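Local coordinates for protein type III Pentaketide Synthase (Neurospora crassa, PDB 3EUO) that probably catalyses the acyl transfers and condensations of type III polyketide synthesis, building pentaketide products in the manner of the chalcone and stilbene synthase family, at residues Thr110-Ala115 and Ala173-Thr178; Ser202-Ala207 and Ser331-Phe336; Pro117-Tyr122 and Lys135-Gly140. All blocks are in the same frame, centred on the assembly; numbering follows the deposited sequence.

In the fold
All three contacts reach the same mixed sheet. Interactions 1 and 2 use its neighbouring strands 168-175 and 204-211, and their centres lie about 10 Å apart. Two bonds tie them directly: Glu-175 OE2 to Ser-332 OG at 2.6 Å and Thr-178 OG1 to Asp-203 OD2 at 2.5 Å. Interaction 3, also about 10 Å from interaction 1 between centres, touches it where the Tyr-119 ring packs on Thr-110. Interactions 2 and 3 stay apart, about 7 Å between nearest atoms. Segment 135-140 leads to Cys-143, which is oxidised here to 3-sulfinoalanine, consistent with a reactive thiol like the nucleophile of this family. Interactions 1 and 3 both touch the second subunit.

Interaction 1 of 3, residues Thr110-Ala115 and Ala173-Thr178; sequences TCTDSA and ALEVST
Glu-175 leaves the end of its strand and folds back onto the loop 110-115. Its CB lies 3.9 Å from Thr-112 OG1. CG stands anti to the carbonyl carbon (chi1 -55°), and a bend at the next bond (chi2 -73°) turns CD toward the backbone of Cys-111. OE1 is gripped twice. On its syn lone pair it accepts a nearly straight bond from Cys-111 N, at 2.9 Å and 163°; on its anti lone pair it accepts from Thr-112 OG1 at 2.8 Å. OE2 has only a weak bond to Cys-111 N and finds its stronger partner in the hydroxyl of Ser-332.

Thr-112 OG1 also accepts a hydrogen bond from Val-176 N at 3.0 Å, so one hydroxyl accepts from the backbone just past the strand and donates to the carboxylate. Beside it, Thr-110 OG1 donates almost along the C=O axis to Leu-174 O (2.7 Å) and accepts from Thr-112 N, closing an ST turn. Water 1 lies between Thr-112 O and Val-176 O. An alanine here removes the carboxylate that Cys-111 N, the Thr-112 hydroxyl and Ser-332 share, and would probably loosen this buried loop.

The contact joins the loop after strand 105-109 to the end of its parallel neighbour 168-175. Phe-77 of helix 70-96 packs on Thr-110 and Thr-112, Phe-243 of strand 241-246 on Cys-111 and Thr-112, and Tyr-119 of helix 119-127 on Thr-110 and Leu-174.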
loop_
_atom_site.group_PDB
_atom_site.type_symbol
_atom_site.label_atom_id
_atom_site.label_comp_id
_atom_site.label_asym_id
_atom_site.label_seq_id
_atom_site.Cartn_x
_atom_site.Cartn_y
_atom_site.Cartn_z
ATOM N N THR A 110 6.457 0.172 -3.828
ATOM C CA THR A 110 7.244 -0.901 -4.437
ATOM C C THR A 110 6.291 -1.986 -4.916
ATOM O O THR A 110 5.227 -2.164 -4.336
ATOM C CB THR A 110 8.291 -1.518 -3.468
ATOM O OG1 THR A 110 9.140 -2.420 -4.196
ATOM C CG2 THR A 110 7.622 -2.268 -2.300
ATOM N N CYS A 111 6.656 -2.693 -5.978
ATOM C CA CYS A 111 5.899 -3.894 -6.341
ATOM C C CYS A 111 6.785 -5.137 -6.283
ATOM O O CYS A 111 6.361 -6.217 -6.693
ATOM C CB CYS A 111 5.253 -3.743 -7.718
ATOM S SG CYS A 111 6.452 -3.586 -9.043
ATOM N N THR A 112 8.000 -4.982 -5.755
ATOM C CA THR A 112 8.987 -6.073 -5.780
ATOM C C THR A 112 9.358 -6.588 -4.377
ATOM O O THR A 112 10.387 -7.264 -4.180
ATOM C CB THR A 112 10.229 -5.676 -6.588
ATOM O OG1 THR A 112 10.689 -4.382 -6.170
ATOM C CG2 THR A 112 9.896 -5.637 -8.079
ATOM N N ASP A 113 8.494 -6.271 -3.422
ATOM C CA ASP A 113 8.581 -6.768 -2.057
ATOM C C ASP A 113 7.203 -6.834 -1.404
ATOM O O ASP A 113 6.287 -6.088 -1.764
ATOM C CB ASP A 113 9.476 -5.866 -1.196
ATOM C CG ASP A 113 9.845 -6.517 0.132
ATOM O OD1 ASP A 113 10.341 -7.664 0.096
ATOM O OD2 ASP A 113 9.645 -5.897 1.199
ATOM N N SER A 114 7.081 -7.726 -0.428
ATOM C CA SER A 114 5.960 -7.731 0.506
ATOM C C SER A 114 6.527 -8.034 1.883
ATOM O O SER A 114 7.332 -8.956 2.036
ATOM C CB SER A 114 4.935 -8.800 0.130
ATOM O OG SER A 114 3.913 -8.867 1.105
ATOM N N ALA A 115 6.113 -7.258 2.883
ATOM C CA ALA A 115 6.683 -7.373 4.224
ATOM C C ALA A 115 5.772 -6.713 5.235
ATOM O O ALA A 115 5.051 -5.789 4.893
ATOM C CB ALA A 115 8.069 -6.718 4.277
ATOM N N ALA A 173 10.301 5.681 -4.037
ATOM C CA ALA A 173 10.097 4.450 -4.810
ATOM C C ALA A 173 11.355 3.603 -4.781
ATOM O O ALA A 173 12.464 4.111 -4.981
ATOM C CB ALA A 173 9.711 4.771 -6.238
ATOM N N LEU A 174 11.184 2.315 -4.506
ATOM C CA LEU A 174 12.293 1.374 -4.554
ATOM C C LEU A 174 11.839 0.115 -5.273
ATOM O O LEU A 174 10.809 -0.472 -4.924
ATOM C CB LEU A 174 12.780 1.055 -3.134
ATOM C CG LEU A 174 13.704 -0.152 -2.915
ATOM C CD1 LEU A 174 15.059 0.013 -3.617
ATOM C CD2 LEU A 174 13.903 -0.389 -1.424
ATOM N N GLU A 175 12.613 -0.307 -6.269
ATOM C CA GLU A 175 12.312 -1.542 -6.988
ATOM C C GLU A 175 13.583 -2.347 -7.176
ATOM O O GLU A 175 14.620 -1.798 -7.545
ATOM C CB GLU A 175 11.655 -1.271 -8.351
ATOM C CG GLU A 175 10.386 -0.406 -8.303
ATOM C CD GLU A 175 9.155 -1.111 -7.737
ATOM O OE1 GLU A 175 9.234 -2.280 -7.287
ATOM O OE2 GLU A 175 8.079 -0.472 -7.742
ATOM N N VAL A 176 13.498 -3.631 -6.853
ATOM C CA VAL A 176 14.564 -4.590 -7.149
ATOM C C VAL A 176 13.927 -5.699 -7.983
ATOM O O VAL A 176 13.292 -6.615 -7.447
ATOM C CB VAL A 176 15.212 -5.174 -5.870
ATOM C CG1 VAL A 176 16.319 -6.175 -6.234
ATOM C CG2 VAL A 176 15.777 -4.053 -4.985
ATOM N N SER A 177 14.078 -5.595 -9.297
ATOM C CA SER A 177 13.444 -6.524 -10.224
ATOM C C SER A 177 14.411 -7.567 -10.782
ATOM O O SER A 177 13.987 -8.651 -11.188
ATOM C CB SER A 177 12.841 -5.747 -11.391
ATOM O OG SER A 177 13.862 -5.075 -12.105
ATOM N N THR A 178 15.701 -7.239 -10.824
ATOM C CA THR A 178 16.672 -8.092 -11.538
ATOM C C THR A 178 16.873 -9.452 -10.893
ATOM O O THR A 178 17.269 -10.410 -11.567
ATOM C CB THR A 178 18.055 -7.423 -11.721
ATOM O OG1 THR A 178 18.632 -7.159 -10.440
ATOM C CG2 THR A 178 17.938 -6.139 -12.536
HETATM O O HOH W 1 12.853 -7.930 -4.960
#

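Interaction 2 of 3, residues Ser202-Ala207 and Ser331-Phe336; sequences SDCASA and SSATIF
Cys-204 and Ser-206, two residues apart on the strand, both send their CB toward the segment 331-336, and Ala-333 and Phe-336 point back at them. Ala-333 fits its methyl between the two: its CB is 3.9 Å from Cys-204 CB and 3.8 Å from Ser-206 OG, and it also rests against Cys-204 O at 3.4 Å. Ser-206 holds OG in the crowded position between backbone N and carbonyl carbon (chi1 59°), which swings the hydroxyl onto Ala-333 O. That bond is short, 2.6 Å, and lies in the carbonyl plane on a lone pair, with a C=O...donor angle of 117°.

Phe-336 approaches the same serine from the next turn, its CB 3.4 Å from Ser-206 OG. With CG anti to the carbonyl carbon (chi1 -63°), its ring reaches along the strand so that CD2 is 4.0 Å from Ala-207 CA, and Ser-206 O lies at the ring edge. Thr-334 gives both N and OG1 to Ser-331 O.

The segments belong to the N-terminal and C-terminal family regions, and helix 334-342 also packs on strand 168-175 through Phe-336 on Val-171, consistent with a central helix of the thiolase fold. Chemically, one hydroxyl proton is committed to the Ala-333 carbonyl in an otherwise small and largely apolar interface: the small side chains let strand and segment 331-336 come close, and the directed bond probably fixes where Ser-206 meets it.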
loop_
_atom_site.group_PDB
_atom_site.type_symbol
_atom_site.label_atom_id
_atom_site.label_comp_id
_atom_site.label_asym_id
_atom_site.label_seq_id
_atom_site.Cartn_x
_atom_site.Cartn_y
_atom_site.Cartn_z
ATOM N N SER A 202 14.998 -3.175 -14.397
ATOM C CA SER A 202 16.205 -2.869 -13.644
ATOM C C SER A 202 15.878 -2.412 -12.214
ATOM O O SER A 202 14.698 -2.303 -11.834
ATOM C CB SER A 202 17.004 -1.784 -14.382
ATOM O OG SER A 202 16.235 -0.593 -14.523
ATOM N N ASP A 203 16.928 -2.123 -11.444
ATOM C CA ASP A 203 16.833 -1.814 -10.017
ATOM C C ASP A 203 17.212 -0.356 -9.769
ATOM O O ASP A 203 18.152 0.157 -10.383
ATOM C CB ASP A 203 17.772 -2.713 -9.195
ATOM C CG ASP A 203 17.582 -4.195 -9.485
ATOM O OD1 ASP A 203 16.497 -4.583 -9.967
ATOM O OD2 ASP A 203 18.526 -4.971 -9.227
ATOM N N CYS A 204 16.483 0.296 -8.867
ATOM C CA CYS A 204 16.719 1.702 -8.554
ATOM C C CYS A 204 15.914 2.131 -7.344
ATOM O O CYS A 204 14.877 1.546 -7.038
ATOM C CB CYS A 204 16.316 2.592 -9.737
ATOM S SG CYS A 204 16.729 4.356 -9.552
ATOM N N ALA A 205 16.390 3.172 -6.667
ATOM C CA ALA A 205 15.542 3.881 -5.711
ATOM C C ALA A 205 15.613 5.354 -6.030
ATOM O O ALA A 205 16.658 5.859 -6.427
ATOM C CB ALA A 205 15.976 3.618 -4.282
ATOM N N SER A 206 14.488 6.042 -5.872
ATOM C CA SER A 206 14.443 7.470 -6.122
ATOM C C SER A 206 13.450 8.105 -5.176
ATOM O O SER A 206 12.494 7.463 -4.748
ATOM C CB SER A 206 14.051 7.754 -7.565
ATOM O OG SER A 206 12.791 7.192 -7.862
ATOM N N ALA A 207 13.686 9.370 -4.845
ATOM C CA ALA A 207 12.848 10.068 -3.878
ATOM C C ALA A 207 12.722 11.539 -4.214
ATOM O O ALA A 207 13.610 12.121 -4.840
ATOM C CB ALA A 207 13.412 9.892 -2.468
ATOM N N SER A 331 10.831 0.343 -13.079
ATOM C CA SER A 331 9.446 0.372 -12.600
ATOM C C SER A 331 9.123 1.717 -11.919
ATOM O O SER A 331 9.449 2.771 -12.470
ATOM C CB SER A 331 9.162 -0.854 -11.720
ATOM O OG SER A 331 7.821 -0.877 -11.269
ATOM N N SER A 332 8.526 1.697 -10.727
ATOM C CA SER A 332 8.062 2.933 -10.080
ATOM C C SER A 332 9.165 3.955 -9.767
ATOM O O SER A 332 8.873 5.138 -9.584
ATOM C CB SER A 332 7.297 2.615 -8.788
ATOM O OG SER A 332 8.184 2.149 -7.783
ATOM N N ALA A 333 10.415 3.491 -9.698
ATOM C CA ALA A 333 11.548 4.360 -9.339
ATOM C C ALA A 333 12.063 5.216 -10.501
ATOM O O ALA A 333 12.827 6.164 -10.290
ATOM C CB ALA A 333 12.687 3.528 -8.739
ATOM N N THR A 334 11.643 4.898 -11.723
ATOM C CA THR A 334 12.228 5.546 -12.894
ATOM C C THR A 334 11.796 6.999 -13.055
ATOM O O THR A 334 12.598 7.840 -13.470
ATOM C CB THR A 334 11.911 4.797 -14.204
ATOM O OG1 THR A 334 12.112 3.394 -14.015
ATOM C CG2 THR A 334 12.823 5.282 -15.330
ATOM N N ILE A 335 10.538 7.291 -12.741
ATOM C CA ILE A 335 10.004 8.623 -13.026
ATOM C C ILE A 335 10.725 9.729 -12.258
ATOM O O ILE A 335 11.008 10.783 -12.835
ATOM C CB ILE A 335 8.447 8.725 -12.911
ATOM C CG1 ILE A 335 7.930 10.048 -13.502
ATOM C CG2 ILE A 335 7.975 8.566 -11.468
ATOM C CD1 ILE A 335 8.360 10.314 -14.945
ATOM N N PHE A 336 11.039 9.499 -10.980
ATOM C CA PHE A 336 11.769 10.524 -10.220
ATOM C C PHE A 336 13.204 10.644 -10.726
ATOM O O PHE A 336 13.802 11.724 -10.677
ATOM C CB PHE A 336 11.743 10.268 -8.702
ATOM C CG PHE A 336 10.356 10.299 -8.075
ATOM C CD1 PHE A 336 9.296 10.963 -8.680
ATOM C CD2 PHE A 336 10.141 9.683 -6.837
ATOM C CE1 PHE A 336 8.025 10.984 -8.091
ATOM C CE2 PHE A 336 8.886 9.704 -6.237
ATOM C CZ PHE A 336 7.823 10.355 -6.861
#

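Interaction 3 of 3, residues Pro117-Tyr122 and Lys135-Gly140; sequences PGYDHY and KVLLHG
Near the beginning of its strand, Lys-135 reaches alongside helix 119-127. Its chain runs extended past Asp-120, CD lying 3.6 Å from Asp-120 OD2, and then bends at chi3 (-75°) so that NZ ends 3.3 Å from His-121 CB, near the plane of the imidazole and at its edge. The ammonium therefore passes beyond the carboxylate: NZ is 4.4 Å from Asp-120 OD2, farther than a salt bridge allows.

Val-136 turns its side chain away from the helix and packs on Leu-138 of the second subunit. Its carbonyl still takes part, because water 2 sits 2.7 Å from Asp-120 OD2 and 3.0 Å from Val-136 O, linking helix and strand.

Leu-137 points back at the helix, with CG anti to the backbone N (chi1 176°), and its two methyls split the work. CD1 meets the Tyr-119 ring at CE2, 3.7 Å away, while CD2 lies 3.7 Å from Gly-118 CA. A CB modelled on Gly-118 would come within 2.4 Å of Leu-137 CD2, a clash, so the methyl can lie this close because residue 118 is a glycine. The far end of Tyr-119 hydrogen-bonds through OH to Thr-109 O, tying the helix to strand 105-109 within the beta-alpha-beta unit 105-109, 119-127, 134-138.

The dimer interface, already met at Val-136 and by the backbone of Leu-137, continues at His-139, whose ring stacks on His-139 of the second subunit.

The chemistry is a buried carboxylate set among lysine methylenes and leucine carbons, with water and a weak bond from His-121 N to OD1 as polar company; the nearby ammonium would probably help keep Asp-120 ionised through attraction at a distance.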
loop_
_atom_site.group_PDB
_atom_site.type_symbol
_atom_site.label_atom_id
_atom_site.label_comp_id
_atom_site.label_asym_id
_atom_site.label_seq_id
_atom_site.Cartn_x
_atom_site.Cartn_y
_atom_site.Cartn_z
ATOM N N PRO A 117 6.636 -5.562 9.261
ATOM C CA PRO A 117 6.548 -4.171 8.768
ATOM C C PRO A 117 7.037 -4.014 7.329
ATOM O O PRO A 117 7.941 -4.747 6.896
ATOM C CB PRO A 117 7.475 -3.389 9.717
ATOM C CG PRO A 117 7.656 -4.272 10.915
ATOM C CD PRO A 117 7.511 -5.683 10.441
ATOM N N GLY A 118 6.441 -3.071 6.600
ATOM C CA GLY A 118 6.875 -2.752 5.232
ATOM C C GLY A 118 8.244 -2.101 5.194
ATOM O O GLY A 118 8.756 -1.633 6.228
ATOM N N TYR A 119 8.843 -2.061 4.007
ATOM C CA TYR A 119 10.231 -1.611 3.874
ATOM C C TYR A 119 10.395 -0.160 4.281
ATOM O O TYR A 119 11.476 0.245 4.720
ATOM C CB TYR A 119 10.771 -1.850 2.452
ATOM C CG TYR A 119 10.492 -0.746 1.443
ATOM C CD1 TYR A 119 11.387 0.323 1.283
ATOM C CD2 TYR A 119 9.348 -0.780 0.632
ATOM C CE1 TYR A 119 11.146 1.335 0.352
ATOM C CE2 TYR A 119 9.096 0.237 -0.311
ATOM C CZ TYR A 119 9.998 1.286 -0.442
ATOM O OH TYR A 119 9.759 2.278 -1.360
ATOM N N ASP A 120 9.315 0.612 4.147
ATOM C CA ASP A 120 9.337 2.021 4.498
ATOM C C ASP A 120 9.693 2.238 5.966
ATOM O O ASP A 120 10.385 3.205 6.303
ATOM C CB ASP A 120 8.019 2.719 4.122
ATOM C CG ASP A 120 6.794 2.110 4.792
ATOM O OD1 ASP A 120 6.801 0.904 5.129
ATOM O OD2 ASP A 120 5.800 2.860 4.964
ATOM N N HIS A 121 9.223 1.341 6.827
ATOM C CA HIS A 121 9.586 1.396 8.238
ATOM C C HIS A 121 11.100 1.440 8.439
ATOM O O HIS A 121 11.622 2.301 9.165
ATOM C CB HIS A 121 9.022 0.206 9.005
ATOM C CG HIS A 121 9.483 0.164 10.428
ATOM N ND1 HIS A 121 10.598 -0.541 10.830
ATOM C CD2 HIS A 121 9.017 0.796 11.529
ATOM C CE1 HIS A 121 10.786 -0.358 12.124
ATOM N NE2 HIS A 121 9.836 0.444 12.574
ATOM N N TYR A 122 11.792 0.509 7.791
ATOM C CA TYR A 122 13.238 0.349 7.951
ATOM C C TYR A 122 13.988 1.550 7.372
ATOM O O TYR A 122 14.949 2.045 7.978
ATOM C CB TYR A 122 13.702 -0.970 7.324
ATOM C CG TYR A 122 13.053 -2.177 7.969
ATOM C CD1 TYR A 122 13.681 -2.854 9.018
ATOM C CD2 TYR A 122 11.806 -2.632 7.542
ATOM C CE1 TYR A 122 13.082 -3.965 9.623
ATOM C CE2 TYR A 122 11.198 -3.742 8.140
ATOM C CZ TYR A 122 11.843 -4.397 9.177
ATOM O OH TYR A 122 11.237 -5.492 9.764
ATOM N N LYS A 135 2.869 7.293 7.703
ATOM C CA LYS A 135 3.359 6.557 6.540
ATOM C C LYS A 135 2.224 5.967 5.713
ATOM O O LYS A 135 1.166 5.599 6.240
ATOM C CB LYS A 135 4.354 5.451 6.927
ATOM C CG LYS A 135 5.583 5.906 7.705
ATOM C CD LYS A 135 6.509 4.732 7.968
ATOM C CE LYS A 135 5.918 3.831 9.080
ATOM N NZ LYS A 135 6.730 2.612 9.229
ATOM N N VAL A 136 2.468 5.918 4.407
ATOM C CA VAL A 136 1.624 5.243 3.436
ATOM C C VAL A 136 2.557 4.414 2.561
ATOM O O VAL A 136 3.434 4.968 1.872
ATOM C CB VAL A 136 0.855 6.260 2.546
ATOM C CG1 VAL A 136 0.252 5.580 1.313
ATOM C CG2 VAL A 136 -0.227 6.975 3.348
ATOM N N LEU A 137 2.375 3.089 2.599
ATOM C CA LEU A 137 3.087 2.189 1.688
ATOM C C LEU A 137 2.110 1.673 0.659
ATOM O O LEU A 137 1.266 0.832 0.964
ATOM C CB LEU A 137 3.753 1.017 2.431
ATOM C CG LEU A 137 4.461 -0.046 1.566
ATOM C CD1 LEU A 137 5.566 0.554 0.690
ATOM C CD2 LEU A 137 5.001 -1.186 2.423
ATOM N N LEU A 138 2.249 2.166 -0.569
ATOM C CA LEU A 138 1.355 1.776 -1.658
ATOM C C LEU A 138 1.668 0.391 -2.195
ATOM O O LEU A 138 2.833 -0.007 -2.279
ATOM C CB LEU A 138 1.447 2.785 -2.810
ATOM C CG LEU A 138 1.080 4.221 -2.465
ATOM C CD1 LEU A 138 1.242 5.098 -3.699
ATOM C CD2 LEU A 138 -0.361 4.317 -1.945
ATOM N N HIS A 139 0.616 -0.327 -2.571
ATOM C CA HIS A 139 0.752 -1.619 -3.231
ATOM C C HIS A 139 -0.165 -1.677 -4.448
ATOM O O HIS A 139 -1.030 -0.823 -4.615
ATOM C CB HIS A 139 0.390 -2.741 -2.255
ATOM C CG HIS A 139 1.171 -4.001 -2.469
ATOM N ND1 HIS A 139 0.607 -5.157 -2.966
ATOM C CD2 HIS A 139 2.477 -4.284 -2.251
ATOM C CE1 HIS A 139 1.532 -6.100 -3.034
ATOM N NE2 HIS A 139 2.677 -5.593 -2.615
ATOM N N GLY A 140 0.039 -2.671 -5.306
ATOM C CA GLY A 140 -0.907 -2.976 -6.373
ATOM C C GLY A 140 -0.740 -2.249 -7.699
ATOM O O GLY A 140 -1.454 -2.541 -8.654
HETATM O O HOH W 2 5.921 5.132 3.510
#